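Local coordinates for putative CRISPR-associated endoribonuclease-like protein Cas6 (PDB 3UFC) that probably binds CRISPR RNA as a paralogue of the Cas6 endoribonucleases in the antiviral defence of Pyrococcus furiosus, at residues L167-E172 against A218-E223. Sequence-based numbering, arbitrary orientation.
Sequences LLRYHE and AKFGYE
Phe-220 projects from helix 215-224 between Arg-169 and Tyr-170 of helix 158-174, joining the two helices of the C-terminal ferredoxin-like domain, of which helix 215-224 packs on strand 125-130 of its antiparallel sheet. The CA atoms of Tyr-170 and Phe-220 come within 7.1 Å, the closest CA pair of the two segments. Phe-220 reaches across to the other helix because its CG is set trans to the backbone N (chi1 -175°), and CA of Tyr-170 lies over one face of its ring in a CH-pi contact, 4.0 Å from the ring centroid. Tyr-170 has a similar first torsion, and its ring crosses that of Phe-220 obliquely, CD1 meeting CB, CG and CD1. The two aromatic planes are inclined at 45°, their centroids 5.3 Å apart. Beyond Phe-220, Tyr-170 also touches Glu-216 and Pro-178, while Met-166, Val-173 and Met-174 of helix 158-174 add to the packing around Phe-220. Arg-169 meets the CE2-CZ rim of the Phe-220 ring: its chain bends at chi3, and CE2 of Phe-220 sits over the centre of the guanidinium, the two planes 56° apart. Hydrogen bonds from NE to His-49 O, NH1 to Gly-225 O and NH2 to the carbonyls of Gly-50 and Asn-224 fix that group, tying helix 158-174 to the His-49/Gly-50 loop and to the C-terminal end of helix 215-224. At the same rim, Phe-220 CZ rests 3.7 Å from the backbone O of Arg-169.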
ATOM      1  N   LEU A 167       7.250 -12.909  -7.334  1.00 23.60           N
ATOM      2  CA  LEU A 167       6.924 -14.225  -7.891  1.00 24.50           C
ATOM      3  C   LEU A 167       6.111 -15.066  -6.906  1.00 24.57           C
ATOM      4  O   LEU A 167       5.151 -15.733  -7.290  1.00 23.48           O
ATOM      5  CB  LEU A 167       8.198 -14.984  -8.280  1.00 26.91           C
ATOM      6  CG  LEU A 167       9.014 -14.373  -9.424  1.00 28.87           C
ATOM      7  CD1 LEU A 167      10.259 -15.217  -9.697  1.00 29.58           C
ATOM      8  CD2 LEU A 167       8.146 -14.291 -10.669  1.00 29.79           C
ATOM      9  N   LEU A 168       6.502 -15.022  -5.636  1.00 25.76           N
ATOM     10  CA  LEU A 168       5.821 -15.769  -4.578  1.00 25.67           C
ATOM     11  C   LEU A 168       4.386 -15.269  -4.381  1.00 25.13           C
ATOM     12  O   LEU A 168       3.448 -16.059  -4.284  1.00 23.98           O
ATOM     13  CB  LEU A 168       6.596 -15.616  -3.266  1.00 28.16           C
ATOM     14  CG  LEU A 168       7.434 -16.764  -2.695  1.00 34.31           C
ATOM     15  CD1 LEU A 168       7.983 -17.656  -3.788  1.00 30.62           C
ATOM     16  CD2 LEU A 168       8.559 -16.166  -1.857  1.00 32.97           C
ATOM     17  N   ARG A 169       4.224 -13.951  -4.296  1.00 23.20           N
ATOM     18  CA  ARG A 169       2.898 -13.364  -4.116  1.00 23.97           C
ATOM     19  C   ARG A 169       2.014 -13.657  -5.334  1.00 23.54           C
ATOM     20  O   ARG A 169       0.843 -14.010  -5.192  1.00 24.31           O
ATOM     21  CB  ARG A 169       3.015 -11.852  -3.895  1.00 21.81           C
ATOM     22  CG  ARG A 169       3.711 -11.458  -2.588  1.00 20.87           C
ATOM     23  CD  ARG A 169       3.708  -9.947  -2.418  1.00 22.65           C
ATOM     24  NE  ARG A 169       2.361  -9.407  -2.621  1.00 20.93           N
ATOM     25  CZ  ARG A 169       2.111  -8.216  -3.154  1.00 21.26           C
ATOM     26  NH1 ARG A 169       3.117  -7.428  -3.531  1.00 17.94           N
ATOM     27  NH2 ARG A 169       0.857  -7.828  -3.344  1.00 18.21           N
ATOM     28  N   TYR A 170       2.587 -13.524  -6.527  1.00 23.35           N
ATOM     29  CA  TYR A 170       1.851 -13.780  -7.767  1.00 24.14           C
ATOM     30  C   TYR A 170       1.330 -15.224  -7.808  1.00 26.70           C
ATOM     31  O   TYR A 170       0.188 -15.476  -8.199  1.00 23.94           O
ATOM     32  CB  TYR A 170       2.762 -13.527  -8.975  1.00 24.89           C
ATOM     33  CG  TYR A 170       2.036 -13.461 -10.308  1.00 25.56           C
ATOM     34  CD1 TYR A 170       1.840 -12.240 -10.952  1.00 25.93           C
ATOM     35  CD2 TYR A 170       1.552 -14.617 -10.923  1.00 24.64           C
ATOM     36  CE1 TYR A 170       1.177 -12.166 -12.184  1.00 26.05           C
ATOM     37  CE2 TYR A 170       0.886 -14.557 -12.154  1.00 26.93           C
ATOM     38  CZ  TYR A 170       0.703 -13.327 -12.775  1.00 27.28           C
ATOM     39  OH  TYR A 170       0.046 -13.252 -13.984  1.00 29.74           O
ATOM     40  N   HIS A 171       2.168 -16.175  -7.407  1.00 26.58           N
ATOM     41  CA  HIS A 171       1.759 -17.573  -7.406  1.00 27.62           C
ATOM     42  C   HIS A 171       0.591 -17.809  -6.457  1.00 29.13           C
ATOM     43  O   HIS A 171      -0.396 -18.461  -6.811  1.00 27.98           O
ATOM     44  CB  HIS A 171       2.931 -18.479  -7.009  1.00 29.66           C
ATOM     45  CG  HIS A 171       2.537 -19.910  -6.818  1.00 27.96           C
ATOM     46  ND1 HIS A 171       1.957 -20.369  -5.657  1.00 29.73           N
ATOM     47  CD2 HIS A 171       2.561 -20.962  -7.670  1.00 28.20           C
ATOM     48  CE1 HIS A 171       1.637 -21.643  -5.802  1.00 30.61           C
ATOM     49  NE2 HIS A 171       1.992 -22.026  -7.014  1.00 27.90           N
ATOM     50  N   GLU A 172       0.712 -17.281  -5.246  1.00 28.29           N
ATOM     51  CA  GLU A 172      -0.328 -17.431  -4.244  1.00 30.24           C
ATOM     52  C   GLU A 172      -1.630 -16.723  -4.630  1.00 30.85           C
ATOM     53  O   GLU A 172      -2.708 -17.309  -4.551  1.00 29.91           O
ATOM     54  CB  GLU A 172       0.165 -16.891  -2.902  1.00 32.33           C
ATOM     55  CG  GLU A 172      -0.896 -16.861  -1.819  1.00 39.43           C
ATOM     56  CD  GLU A 172      -1.495 -18.228  -1.551  1.00 44.12           C
ATOM     57  OE1 GLU A 172      -0.725 -19.207  -1.421  1.00 45.21           O
ATOM     58  OE2 GLU A 172      -2.738 -18.319  -1.463  1.00 48.47           O
ATOM     59  N   ALA A 218       4.307  -6.406 -13.607  1.00 22.78           N
ATOM     60  CA  ALA A 218       4.078  -4.969 -13.496  1.00 23.34           C
ATOM     61  C   ALA A 218       2.602  -4.717 -13.162  1.00 23.41           C
ATOM     62  O   ALA A 218       2.273  -3.875 -12.322  1.00 22.52           O
ATOM     63  CB  ALA A 218       4.444  -4.278 -14.808  1.00 22.38           C
ATOM     64  N   LYS A 219       1.723  -5.458 -13.822  1.00 22.92           N
ATOM     65  CA  LYS A 219       0.289  -5.330 -13.602  1.00 25.15           C
ATOM     66  C   LYS A 219      -0.069  -5.780 -12.189  1.00 24.37           C
ATOM     67  O   LYS A 219      -0.889  -5.152 -11.515  1.00 24.32           O
ATOM     68  CB  LYS A 219      -0.470  -6.166 -14.631  1.00 26.72           C
ATOM     69  CG  LYS A 219      -1.978  -6.002 -14.581  1.00 33.96           C
ATOM     70  CD  LYS A 219      -2.636  -6.676 -15.783  1.00 38.80           C
ATOM     71  CE  LYS A 219      -4.146  -6.461 -15.795  1.00 41.42           C
ATOM     72  NZ  LYS A 219      -4.829  -7.087 -14.627  1.00 42.11           N
ATOM     73  N   PHE A 220       0.555  -6.865 -11.741  1.00 23.22           N
ATOM     74  CA  PHE A 220       0.308  -7.386 -10.399  1.00 22.06           C
ATOM     75  C   PHE A 220       0.735  -6.365  -9.343  1.00 21.16           C
ATOM     76  O   PHE A 220       0.023  -6.137  -8.367  1.00 22.12           O
ATOM     77  CB  PHE A 220       1.080  -8.685 -10.183  1.00 20.41           C
ATOM     78  CG  PHE A 220       0.778  -9.354  -8.869  1.00 20.07           C
ATOM     79  CD1 PHE A 220      -0.311 -10.209  -8.745  1.00 22.28           C
ATOM     80  CD2 PHE A 220       1.578  -9.119  -7.756  1.00 22.32           C
ATOM     81  CE1 PHE A 220      -0.603 -10.826  -7.525  1.00 23.31           C
ATOM     82  CE2 PHE A 220       1.296  -9.733  -6.527  1.00 22.52           C
ATOM     83  CZ  PHE A 220       0.204 -10.586  -6.413  1.00 21.17           C
ATOM     84  N   GLY A 221       1.906  -5.759  -9.539  1.00 21.68           N
ATOM     85  CA  GLY A 221       2.400  -4.771  -8.589  1.00 20.29           C
ATOM     86  C   GLY A 221       1.561  -3.503  -8.601  1.00 21.11           C
ATOM     87  O   GLY A 221       1.365  -2.852  -7.570  1.00 18.42           O
ATOM     88  N   TYR A 222       1.069  -3.147  -9.780  1.00 20.98           N
ATOM     89  CA  TYR A 222       0.234  -1.963  -9.926  1.00 21.36           C
ATOM     90  C   TYR A 222      -1.097  -2.169  -9.207  1.00 19.76           C
ATOM     91  O   TYR A 222      -1.580  -1.276  -8.518  1.00 21.55           O
ATOM     92  CB  TYR A 222      -0.029  -1.683 -11.409  1.00 22.24           C
ATOM     93  CG  TYR A 222      -0.908  -0.474 -11.663  1.00 25.39           C
ATOM     94  CD1 TYR A 222      -0.476   0.809 -11.334  1.00 24.43           C
ATOM     95  CD2 TYR A 222      -2.161  -0.616 -12.257  1.00 26.34           C
ATOM     96  CE1 TYR A 222      -1.273   1.935 -11.594  1.00 27.52           C
ATOM     97  CE2 TYR A 222      -2.964   0.497 -12.522  1.00 28.80           C
ATOM     98  CZ  TYR A 222      -2.512   1.765 -12.192  1.00 29.37           C
ATOM     99  OH  TYR A 222      -3.291   2.860 -12.488  1.00 32.26           O
ATOM    100  N   GLU A 223      -1.672  -3.359  -9.347  1.00 19.07           N
ATOM    101  CA  GLU A 223      -2.959  -3.645  -8.727  1.00 21.34           C
ATOM    102  C   GLU A 223      -2.897  -4.077  -7.265  1.00 21.22           C
ATOM    103  O   GLU A 223      -3.785  -3.722  -6.489  1.00 20.73           O
ATOM    104  CB  GLU A 223      -3.706  -4.711  -9.538  1.00 22.80           C
ATOM    105  CG  GLU A 223      -3.806  -4.385 -11.028  1.00 26.71           C
ATOM    106  CD  GLU A 223      -4.506  -5.473 -11.834  1.00 31.56           C
ATOM    107  OE1 GLU A 223      -4.388  -6.667 -11.486  1.00 30.92           O
ATOM    108  OE2 GLU A 223      -5.160  -5.132 -12.839  1.00 37.09           O
TER